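PDB 3AGD: salt-tolerant glutaminase from Micrococcus luteus, which probably catalyses the hydrolysis of L-glutamine to L-glutamate and ammonium. Local coordinates for residues V58-Q63 with V197-K202; D37-A42 with V277-L282; S64-F69 with A193-L198; L144-R149 with A205-C210. One frame throughout, in Å; residues are numbered along the deposited sequence.

The four contacts illustrate how one glutaminase domain is built outward from its ligand pocket. Contact 3 lies at the pocket itself, holding Ser64 and Cys195 of the L-glutamate site, which has no glutamate in this chain. Contact 1 is its nearest neighbour, centres about 9 Å apart; the two share Val197 and Leu198, and Gln63 N probably hydrogen-bonds to Cys195 O. Contact 2, with its centre about 11 Å from that of contact 1, joins it to the main sheet through the stacked rings of Phe60 and Phe278. Contact 4, about 13 Å from contact 3 between centres, meets that contact at Phe69 and reaches contact 1 through the salt bridge Arg148-Glu59.

Contact 1 (V58-Q63 with V197-K202)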
# COMPACT_ATOMS: atom_id res chain seq x y z
N VAL A 58 -24.03 10.99 -14.69
CA VAL A 58 -24.55 12.34 -14.55
C VAL A 58 -23.38 13.25 -14.21
O VAL A 58 -22.66 13.01 -13.24
CB VAL A 58 -25.59 12.41 -13.41
CG1 VAL A 58 -26.02 13.84 -13.20
CG2 VAL A 58 -26.78 11.54 -13.75
N GLU A 59 -23.18 14.29 -15.00
CA GLU A 59 -22.08 15.21 -14.79
C GLU A 59 -22.26 16.13 -13.59
O GLU A 59 -23.37 16.53 -13.25
CB GLU A 59 -21.84 16.07 -16.04
CG GLU A 59 -21.44 15.29 -17.27
CD GLU A 59 -20.91 16.19 -18.38
OE1 GLU A 59 -21.39 17.34 -18.50
OE2 GLU A 59 -20.03 15.74 -19.15
N PHE A 60 -21.14 16.47 -12.96
CA PHE A 60 -21.13 17.37 -11.82
C PHE A 60 -19.74 17.99 -11.77
O PHE A 60 -18.79 17.43 -12.33
CB PHE A 60 -21.43 16.60 -10.52
CG PHE A 60 -20.55 15.40 -10.30
CD1 PHE A 60 -19.27 15.55 -9.79
CD2 PHE A 60 -20.99 14.12 -10.64
CE1 PHE A 60 -18.43 14.44 -9.62
CE2 PHE A 60 -20.17 13.01 -10.47
CZ PHE A 60 -18.89 13.17 -9.96
N THR A 61 -19.60 19.14 -11.12
CA THR A 61 -18.29 19.77 -11.04
C THR A 61 -17.41 18.98 -10.07
O THR A 61 -17.81 18.68 -8.95
CB THR A 61 -18.41 21.24 -10.61
OG1 THR A 61 -19.14 21.32 -9.38
CG2 THR A 61 -19.15 22.03 -11.68
N ILE A 62 -16.22 18.64 -10.55
CA ILE A 62 -15.26 17.86 -9.79
C ILE A 62 -14.76 18.53 -8.52
O ILE A 62 -14.35 17.86 -7.57
CB ILE A 62 -14.05 17.48 -10.70
CG1 ILE A 62 -13.11 16.53 -9.98
CG2 ILE A 62 -13.31 18.74 -11.11
CD1 ILE A 62 -12.01 15.99 -10.89
N GLN A 63 -14.80 19.86 -8.50
CA GLN A 63 -14.34 20.62 -7.34
C GLN A 63 -12.97 20.14 -6.85
O GLN A 63 -12.07 19.93 -7.66
CB GLN A 63 -15.38 20.52 -6.21
CG GLN A 63 -16.74 21.19 -6.54
CD GLN A 63 -16.60 22.66 -6.90
OE1 GLN A 63 -15.80 23.38 -6.32
NE2 GLN A 63 -17.41 23.12 -7.86
N VAL A 197 -14.76 22.01 -13.58
CA VAL A 197 -14.66 21.04 -14.66
C VAL A 197 -15.70 19.94 -14.43
O VAL A 197 -15.82 19.41 -13.33
CB VAL A 197 -13.25 20.40 -14.72
CG1 VAL A 197 -13.24 19.26 -15.73
CG2 VAL A 197 -12.23 21.45 -15.11
N LEU A 198 -16.45 19.62 -15.48
CA LEU A 198 -17.50 18.61 -15.42
C LEU A 198 -17.04 17.17 -15.64
O LEU A 198 -16.38 16.85 -16.63
CB LEU A 198 -18.60 18.95 -16.44
CG LEU A 198 -19.42 20.21 -16.15
CD1 LEU A 198 -20.20 20.62 -17.40
CD2 LEU A 198 -20.36 19.94 -14.97
N VAL A 199 -17.42 16.30 -14.71
CA VAL A 199 -17.08 14.88 -14.80
C VAL A 199 -18.25 14.06 -14.25
O VAL A 199 -19.11 14.59 -13.55
CB VAL A 199 -15.82 14.53 -13.97
CG1 VAL A 199 -14.61 15.28 -14.50
CG2 VAL A 199 -16.05 14.85 -12.49
N THR A 200 -18.27 12.78 -14.60
CA THR A 200 -19.30 11.87 -14.12
C THR A 200 -18.58 10.88 -13.21
O THR A 200 -17.35 10.86 -13.14
CB THR A 200 -19.92 11.05 -15.27
OG1 THR A 200 -18.92 10.18 -15.82
CG2 THR A 200 -20.45 11.97 -16.37
N VAL A 201 -19.36 10.07 -12.50
CA VAL A 201 -18.79 9.06 -11.62
C VAL A 201 -17.80 8.20 -12.41
O VAL A 201 -16.72 7.87 -11.92
CB VAL A 201 -19.89 8.14 -11.08
CG1 VAL A 201 -19.28 7.01 -10.30
CG2 VAL A 201 -20.84 8.92 -10.22
N LYS A 202 -18.18 7.84 -13.63
CA LYS A 202 -17.35 7.01 -14.49
C LYS A 202 -16.03 7.70 -14.82
O LYS A 202 -14.98 7.05 -14.86
CB LYS A 202 -18.09 6.67 -15.78
CG LYS A 202 -19.27 5.73 -15.61
CD LYS A 202 -19.94 5.46 -16.95
CE LYS A 202 -21.09 4.48 -16.82
NZ LYS A 202 -21.74 4.20 -18.15
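Phe60 and Val199 form the hydrogen-bonded pair of a small two-stranded antiparallel sheet, with Thr61 and Leu198 as the adjoining non-hydrogen-bonded pair. It is an example of a short ladder in which a ring packs on the same carbonyl that its backbone N-H binds. Phe60 CG stands between its own backbone N and carbonyl carbon (chi1 53°), and the ring lies back over the partner strand. Val199 O then sits over the centre of one ring face, 3.4 Å above the plane, while the same oxygen accepts the bond from Phe60 N at 2.8 Å. Beside that oxygen, past the CE1 flank, Val199 CG2 lies 3.8 Å from Phe60 CE1, the two side chains running obliquely to each other; on the other flank CE2 approaches Val201, where helix 201-212 begins. Ile62 extends this apolar face: its CB packs on the same Val199 CG2, and its side chain lies next to that of Val197, pointing the same way, with Ile62 CG2 4.0 Å from Val197 CB.

Near Leu198 the chain of Glu59 takes over. Glu59 crosses Leu198 at about a right angle, its OE1 lying 3.7 Å from Leu198 CD1 while OE2 forms a salt bridge with Arg148, and Glu59 CG rests 3.6 Å from Thr200 CG2. Thr200 is the N-cap of helix 201-212, which follows the strand almost at once. The Gln63 amide donates to Thr61 OG1, close to Cys195 of the L-glutamate site. Ile62 N donates to Val197 O at 2.9 Å, nearly along the C=O axis.

Contact 2 (D37-A42 with V277-L282)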
# COMPACT_ATOMS: atom_id res chain seq x y z
N ASP A 37 -31.59 14.14 -5.02
CA ASP A 37 -31.96 12.74 -5.25
C ASP A 37 -31.16 12.06 -6.36
O ASP A 37 -31.73 11.55 -7.32
CB ASP A 37 -33.46 12.66 -5.56
CG ASP A 37 -34.00 11.24 -5.44
OD1 ASP A 37 -35.14 11.00 -5.90
OD2 ASP A 37 -33.29 10.37 -4.89
N ARG A 38 -29.84 12.05 -6.22
CA ARG A 38 -28.98 11.40 -7.20
C ARG A 38 -27.89 10.63 -6.47
O ARG A 38 -27.35 11.10 -5.47
CB ARG A 38 -28.39 12.44 -8.18
CG ARG A 38 -29.47 13.06 -9.07
CD ARG A 38 -28.94 13.69 -10.35
NE ARG A 38 -28.33 15.00 -10.16
CZ ARG A 38 -28.08 15.86 -11.15
NH1 ARG A 38 -28.40 15.54 -12.40
NH2 ARG A 38 -27.51 17.03 -10.90
N PHE A 39 -27.58 9.43 -6.96
CA PHE A 39 -26.59 8.57 -6.32
C PHE A 39 -26.00 7.59 -7.33
O PHE A 39 -26.69 6.68 -7.81
CB PHE A 39 -27.26 7.82 -5.17
CG PHE A 39 -26.31 7.04 -4.29
CD1 PHE A 39 -24.94 7.26 -4.33
CD2 PHE A 39 -26.80 6.10 -3.39
CE1 PHE A 39 -24.07 6.56 -3.49
CE2 PHE A 39 -25.95 5.39 -2.55
CZ PHE A 39 -24.58 5.63 -2.60
N GLY A 40 -24.73 7.78 -7.66
CA GLY A 40 -24.07 6.90 -8.62
C GLY A 40 -22.71 6.44 -8.14
O GLY A 40 -22.08 7.08 -7.30
N ILE A 41 -22.25 5.32 -8.69
CA ILE A 41 -20.97 4.75 -8.31
C ILE A 41 -20.36 3.99 -9.49
O ILE A 41 -21.07 3.41 -10.30
CB ILE A 41 -21.14 3.80 -7.12
CG1 ILE A 41 -19.77 3.34 -6.62
CG2 ILE A 41 -21.98 2.60 -7.53
CD1 ILE A 41 -19.83 2.70 -5.25
N ALA A 42 -19.03 3.99 -9.57
CA ALA A 42 -18.34 3.30 -10.65
C ALA A 42 -16.95 2.86 -10.22
O ALA A 42 -16.27 3.56 -9.46
CB ALA A 42 -18.23 4.21 -11.87
N VAL A 277 -17.52 8.19 -7.00
CA VAL A 277 -18.83 8.13 -6.37
C VAL A 277 -19.48 9.50 -6.45
O VAL A 277 -18.79 10.53 -6.40
CB VAL A 277 -18.75 7.73 -4.87
CG1 VAL A 277 -20.16 7.40 -4.36
CG2 VAL A 277 -17.83 6.55 -4.68
N PHE A 278 -20.80 9.53 -6.57
CA PHE A 278 -21.51 10.78 -6.67
C PHE A 278 -22.81 10.80 -5.87
O PHE A 278 -23.68 9.95 -6.05
CB PHE A 278 -21.81 11.09 -8.14
CG PHE A 278 -22.78 12.22 -8.35
CD1 PHE A 278 -22.52 13.48 -7.83
CD2 PHE A 278 -23.95 12.02 -9.08
CE1 PHE A 278 -23.40 14.54 -8.04
CE2 PHE A 278 -24.85 13.07 -9.30
CZ PHE A 278 -24.57 14.33 -8.78
N SER A 279 -22.91 11.77 -4.97
CA SER A 279 -24.09 11.96 -4.15
C SER A 279 -24.01 13.37 -3.59
O SER A 279 -23.24 13.64 -2.67
CB SER A 279 -24.13 10.93 -3.01
OG SER A 279 -25.36 11.02 -2.31
N PRO A 280 -24.81 14.30 -4.14
CA PRO A 280 -24.90 15.72 -3.79
C PRO A 280 -24.79 16.14 -2.33
O PRO A 280 -23.96 16.98 -1.99
CB PRO A 280 -26.22 16.14 -4.42
CG PRO A 280 -26.29 15.29 -5.65
CD PRO A 280 -25.87 13.94 -5.10
N ARG A 281 -25.62 15.58 -1.46
CA ARG A 281 -25.60 15.99 -0.06
C ARG A 281 -24.32 15.69 0.70
O ARG A 281 -23.76 14.59 0.61
CB ARG A 281 -26.82 15.43 0.67
CG ARG A 281 -28.08 16.16 0.27
CD ARG A 281 -29.32 15.61 0.94
NE ARG A 281 -30.49 16.43 0.61
CZ ARG A 281 -31.75 16.06 0.83
NH1 ARG A 281 -32.01 14.89 1.39
NH2 ARG A 281 -32.74 16.86 0.47
N LEU A 282 -23.87 16.69 1.45
CA LEU A 282 -22.64 16.61 2.23
C LEU A 282 -22.88 16.42 3.73
O LEU A 282 -23.92 16.80 4.26
CB LEU A 282 -21.83 17.89 2.02
CG LEU A 282 -21.70 18.42 0.58
CD1 LEU A 282 -21.00 19.77 0.60
CD2 LEU A 282 -20.93 17.43 -0.28
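Gly40 and Phe278 are joined by two backbone hydrogen bonds, the antiparallel hydrogen-bonded pair that links strands 40-44 and 273-278 inside the five-stranded sheet of this beta-lactamase-like domain. Gly40 N meets Phe278 O at 2.9 Å, and Phe278 N returns the bond to Gly40 O. The next pair, Ile41 with Val277, is non-hydrogen-bonded and brings aliphatic groups together on one face, Ile41 CG1 lying 4.2 Å from Val277 CG2. Val277 CG1 is anti to its backbone N (chi1 -168°), which sets it 3.5 Å from Gly40 O and near the rim of the Phe39 ring.

Phe39 adds an edge contact. Its CD1 comes within 3.4 Å of Phe278 O, with that oxygen in the plane of the ring, while the Phe39 and Val277 side chains run side by side in the same direction. On the Phe278 side of the sheet, Arg38 CB comes obliquely to within 3.8 Å of Phe278 CE2, and the guanidinium plane is turned 63° from the ring plane. Pro280 CD lies 3.8 Å above one face of the Phe278 ring, offset toward the rim. Beyond the end of strand 273-278 the chain turns at Pro280, and here the segments are pressed closely together, Pro280 CD standing 3.2 Å from Arg38 O.

Helices form the second shell. Helices 4-16 and 289-301 pack against Phe39, Ile41 and Val277, whereas Val201 of helix 201-212 touches Phe278; the sheet is thus layered between helices on its two faces. Further out, Phe39 N is hydrogen-bonded to Asp55 OD2.

Contact 3 (S64-F69 with A193-L198); sequences SASKPF and AQCAVL
Gln194 reaches from the last turn of helix 184-195 to Ser66, in the 3-10 turn that leads into helix 67-78. From CB, which is directed toward the opposing segment, CG departs anti to the backbone N (chi1 159°) and comes to 3.3 Å from Ser66 OG and 3.8 Å from Ser66 CB. Extended beyond CG, the chain brings CD to 3.5 Å from the hydroxyl oxygen. NE2 then donates to Ser66 OG at 2.8 Å, with an N-H...O angle of 167° and the oxygen only 5° out of the amide plane.

Nearby, Cys195 SG lies 4.3 Å from Ser64 N; these two residues belong to the L-glutamate site. Lys67 NZ is bound by Asn114 OD1 and Met112 O. Ser64 and Lys67 are spaced as in an SxxK motif, consistent with the beta-lactamase-like fold.

Ser66 OG also hydrogen-bonds to Gln63 O. Because that backbone carbonyl can only accept, the buried hydroxyl both accepts and donates a hydrogen bond, which should fix its rotation, orient the Gln194 amide and tie the turn bearing Ser64 to the helix bearing Cys195.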
# COMPACT_ATOMS: atom_id res chain seq x y z
N SER A 64 -12.81 19.96 -5.54
CA SER A 64 -11.52 19.55 -4.97
C SER A 64 -10.93 18.23 -5.46
O SER A 64 -9.73 17.99 -5.28
CB SER A 64 -11.60 19.52 -3.44
OG SER A 64 -11.57 20.84 -2.92
N ALA A 65 -11.75 17.38 -6.07
CA ALA A 65 -11.23 16.11 -6.58
C ALA A 65 -10.36 16.39 -7.81
O ALA A 65 -9.85 15.48 -8.44
CB ALA A 65 -12.37 15.17 -6.94
N SER A 66 -10.21 17.67 -8.13
CA SER A 66 -9.38 18.09 -9.26
C SER A 66 -7.94 18.23 -8.78
O SER A 66 -7.00 18.09 -9.56
CB SER A 66 -9.84 19.45 -9.77
OG SER A 66 -9.51 20.47 -8.84
N LYS A 67 -7.79 18.50 -7.49
CA LYS A 67 -6.48 18.72 -6.88
C LYS A 67 -5.39 17.69 -7.16
O LYS A 67 -4.26 18.05 -7.48
CB LYS A 67 -6.67 18.94 -5.38
CG LYS A 67 -7.44 20.22 -5.07
CD LYS A 67 -7.74 20.35 -3.59
CE LYS A 67 -8.44 21.67 -3.29
NZ LYS A 67 -8.77 21.78 -1.85
N PRO A 68 -5.70 16.39 -7.03
CA PRO A 68 -4.63 15.43 -7.30
C PRO A 68 -4.14 15.45 -8.74
O PRO A 68 -2.97 15.17 -9.01
CB PRO A 68 -5.25 14.09 -6.90
CG PRO A 68 -6.72 14.32 -6.99
CD PRO A 68 -6.89 15.72 -6.48
N PHE A 69 -5.03 15.80 -9.66
CA PHE A 69 -4.67 15.82 -11.07
C PHE A 69 -3.85 17.03 -11.50
O PHE A 69 -2.91 16.89 -12.28
CB PHE A 69 -5.95 15.67 -11.90
CG PHE A 69 -6.74 14.45 -11.53
CD1 PHE A 69 -8.00 14.56 -10.95
CD2 PHE A 69 -6.19 13.18 -11.68
CE1 PHE A 69 -8.69 13.43 -10.51
CE2 PHE A 69 -6.87 12.04 -11.25
CZ PHE A 69 -8.12 12.17 -10.66
N ALA A 193 -12.07 27.74 -11.88
CA ALA A 193 -12.44 27.17 -13.18
C ALA A 193 -12.08 25.69 -13.19
O ALA A 193 -12.81 24.85 -13.71
CB ALA A 193 -11.70 27.89 -14.28
N GLN A 194 -10.93 25.39 -12.59
CA GLN A 194 -10.43 24.02 -12.48
C GLN A 194 -11.45 23.17 -11.73
O GLN A 194 -11.72 22.02 -12.11
CB GLN A 194 -9.10 24.07 -11.73
CG GLN A 194 -8.64 22.79 -11.07
CD GLN A 194 -7.46 23.04 -10.14
OE1 GLN A 194 -6.58 23.85 -10.45
NE2 GLN A 194 -7.44 22.35 -9.00
N CYS A 195 -12.03 23.74 -10.68
CA CYS A 195 -13.02 23.04 -9.86
C CYS A 195 -14.37 22.90 -10.56
O CYS A 195 -15.18 22.04 -10.20
CB CYS A 195 -13.23 23.79 -8.54
SG CYS A 195 -11.86 23.70 -7.39
N ALA A 196 -14.60 23.76 -11.55
CA ALA A 196 -15.86 23.76 -12.29
C ALA A 196 -15.84 22.78 -13.46
O ALA A 196 -16.78 22.74 -14.25
CB ALA A 196 -16.19 25.17 -12.78
N VAL A 197 -14.76 22.01 -13.58
CA VAL A 197 -14.66 21.04 -14.66
C VAL A 197 -15.70 19.94 -14.43
O VAL A 197 -15.82 19.41 -13.33
CB VAL A 197 -13.25 20.40 -14.72
CG1 VAL A 197 -13.24 19.26 -15.73
CG2 VAL A 197 -12.23 21.45 -15.11
N LEU A 198 -16.45 19.62 -15.48
CA LEU A 198 -17.50 18.61 -15.42
C LEU A 198 -17.04 17.17 -15.64
O LEU A 198 -16.38 16.85 -16.63
CB LEU A 198 -18.60 18.95 -16.44
CG LEU A 198 -19.42 20.21 -16.15
CD1 LEU A 198 -20.20 20.62 -17.40
CD2 LEU A 198 -20.36 19.94 -14.97

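Contact 4 (L144-R149 with A205-C210)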
# COMPACT_ATOMS: atom_id res chain seq x y z
N LEU A 144 -7.07 14.04 -20.33
CA LEU A 144 -6.21 12.96 -20.77
C LEU A 144 -6.41 11.69 -19.93
O LEU A 144 -6.43 10.58 -20.47
CB LEU A 144 -4.74 13.39 -20.71
CG LEU A 144 -4.31 14.41 -21.77
CD1 LEU A 144 -2.89 14.90 -21.49
CD2 LEU A 144 -4.39 13.77 -23.16
N LEU A 145 -6.59 11.86 -18.63
CA LEU A 145 -6.79 10.71 -17.75
C LEU A 145 -8.22 10.18 -17.85
O LEU A 145 -8.45 8.98 -17.71
CB LEU A 145 -6.46 11.07 -16.30
CG LEU A 145 -5.09 11.71 -16.09
CD1 LEU A 145 -4.80 11.82 -14.60
CD2 LEU A 145 -4.01 10.88 -16.78
N ALA A 146 -9.18 11.07 -18.10
CA ALA A 146 -10.57 10.65 -18.23
C ALA A 146 -10.78 9.95 -19.58
O ALA A 146 -11.70 9.16 -19.73
CB ALA A 146 -11.50 11.86 -18.12
N GLY A 147 -9.92 10.27 -20.54
CA GLY A 147 -10.03 9.66 -21.86
C GLY A 147 -10.94 10.42 -22.80
O GLY A 147 -11.29 9.92 -23.87
N ARG A 148 -11.34 11.63 -22.42
CA ARG A 148 -12.21 12.44 -23.27
C ARG A 148 -12.08 13.91 -22.90
O ARG A 148 -11.76 14.25 -21.76
CB ARG A 148 -13.67 11.98 -23.14
CG ARG A 148 -14.36 12.39 -21.85
CD ARG A 148 -15.75 11.75 -21.74
NE ARG A 148 -16.45 12.15 -20.52
CZ ARG A 148 -17.08 13.32 -20.36
NH1 ARG A 148 -17.68 13.59 -19.21
NH2 ARG A 148 -17.10 14.21 -21.34
N ARG A 149 -12.33 14.78 -23.88
CA ARG A 149 -12.25 16.22 -23.66
C ARG A 149 -13.33 16.65 -22.68
O ARG A 149 -14.51 16.45 -22.92
CB ARG A 149 -12.44 16.97 -24.99
CG ARG A 149 -11.30 16.78 -25.98
CD ARG A 149 -11.62 17.45 -27.32
NE ARG A 149 -10.45 17.50 -28.20
CZ ARG A 149 -9.36 18.22 -27.95
NH1 ARG A 149 -9.29 18.97 -26.85
NH2 ARG A 149 -8.34 18.20 -28.80
N ALA A 205 -13.72 7.40 -11.78
CA ALA A 205 -13.22 6.04 -11.62
C ALA A 205 -12.01 5.79 -12.53
O ALA A 205 -10.97 5.31 -12.08
CB ALA A 205 -14.32 5.03 -11.95
N VAL A 206 -12.15 6.14 -13.80
CA VAL A 206 -11.07 5.95 -14.76
C VAL A 206 -9.86 6.82 -14.44
O VAL A 206 -8.72 6.38 -14.54
CB VAL A 206 -11.55 6.24 -16.19
CG1 VAL A 206 -10.40 6.08 -17.17
CG2 VAL A 206 -12.70 5.28 -16.56
N MET A 207 -10.12 8.07 -14.06
CA MET A 207 -9.05 8.99 -13.71
C MET A 207 -8.31 8.41 -12.50
O MET A 207 -7.08 8.35 -12.47
CB MET A 207 -9.64 10.37 -13.39
CG MET A 207 -10.21 11.08 -14.62
SD MET A 207 -11.36 12.43 -14.23
CE MET A 207 -10.19 13.76 -13.86
N GLY A 208 -9.07 7.95 -11.52
CA GLY A 208 -8.48 7.36 -10.33
C GLY A 208 -7.65 6.13 -10.67
O GLY A 208 -6.57 5.93 -10.12
N ALA A 209 -8.16 5.30 -11.58
CA ALA A 209 -7.46 4.09 -12.00
C ALA A 209 -6.09 4.42 -12.60
O ALA A 209 -5.13 3.67 -12.40
CB ALA A 209 -8.30 3.32 -13.02
N CYS A 210 -6.00 5.52 -13.34
CA CYS A 210 -4.74 5.93 -13.94
C CYS A 210 -3.70 6.14 -12.84
O CYS A 210 -2.51 5.91 -13.04
CB CYS A 210 -4.92 7.24 -14.72
SG CYS A 210 -5.75 7.10 -16.33
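Leu145 and Ala146, the last two residues of helix 131-146, lie against Met207 and Cys210 of helix 201-212 in a contact made by packing, with no hydrogen bond between the segments. Met207 illustrates how a flexible side chain fits such a helix end. Its CG, anti to the carbonyl carbon (chi1 -70°), is set 3.6 Å from Ala146 N and 3.8 Å from Ala146 CB. SD follows at 3.9 Å from the same CB, and a bend at chi3 (81°) takes the terminal methyl CE toward Ile62 CD1.

Leu145 contributes CB, 4.1 Å from Met207 CG and 4.0 Å from Cys210 SG. Its backbone oxygen is approached from two positions one turn apart: Val206 CG1 lies 3.5 Å from Leu145 O, and Cys210 SG lies 3.6 Å from it. That oxygen also takes a weak hydrogen bond from His217 NE2. Gly147 follows with positive phi and ends the helix.

Around this pair, Phe69 of helix 67-78 touches both Leu145 and Met207, strand 40-44 packs through Ala44 on Val206, and Trp369 of the second subunit reaches Val206; the helix end and helix 201-212 therefore pack beside helix 67-78, strand 40-44 and the second subunit.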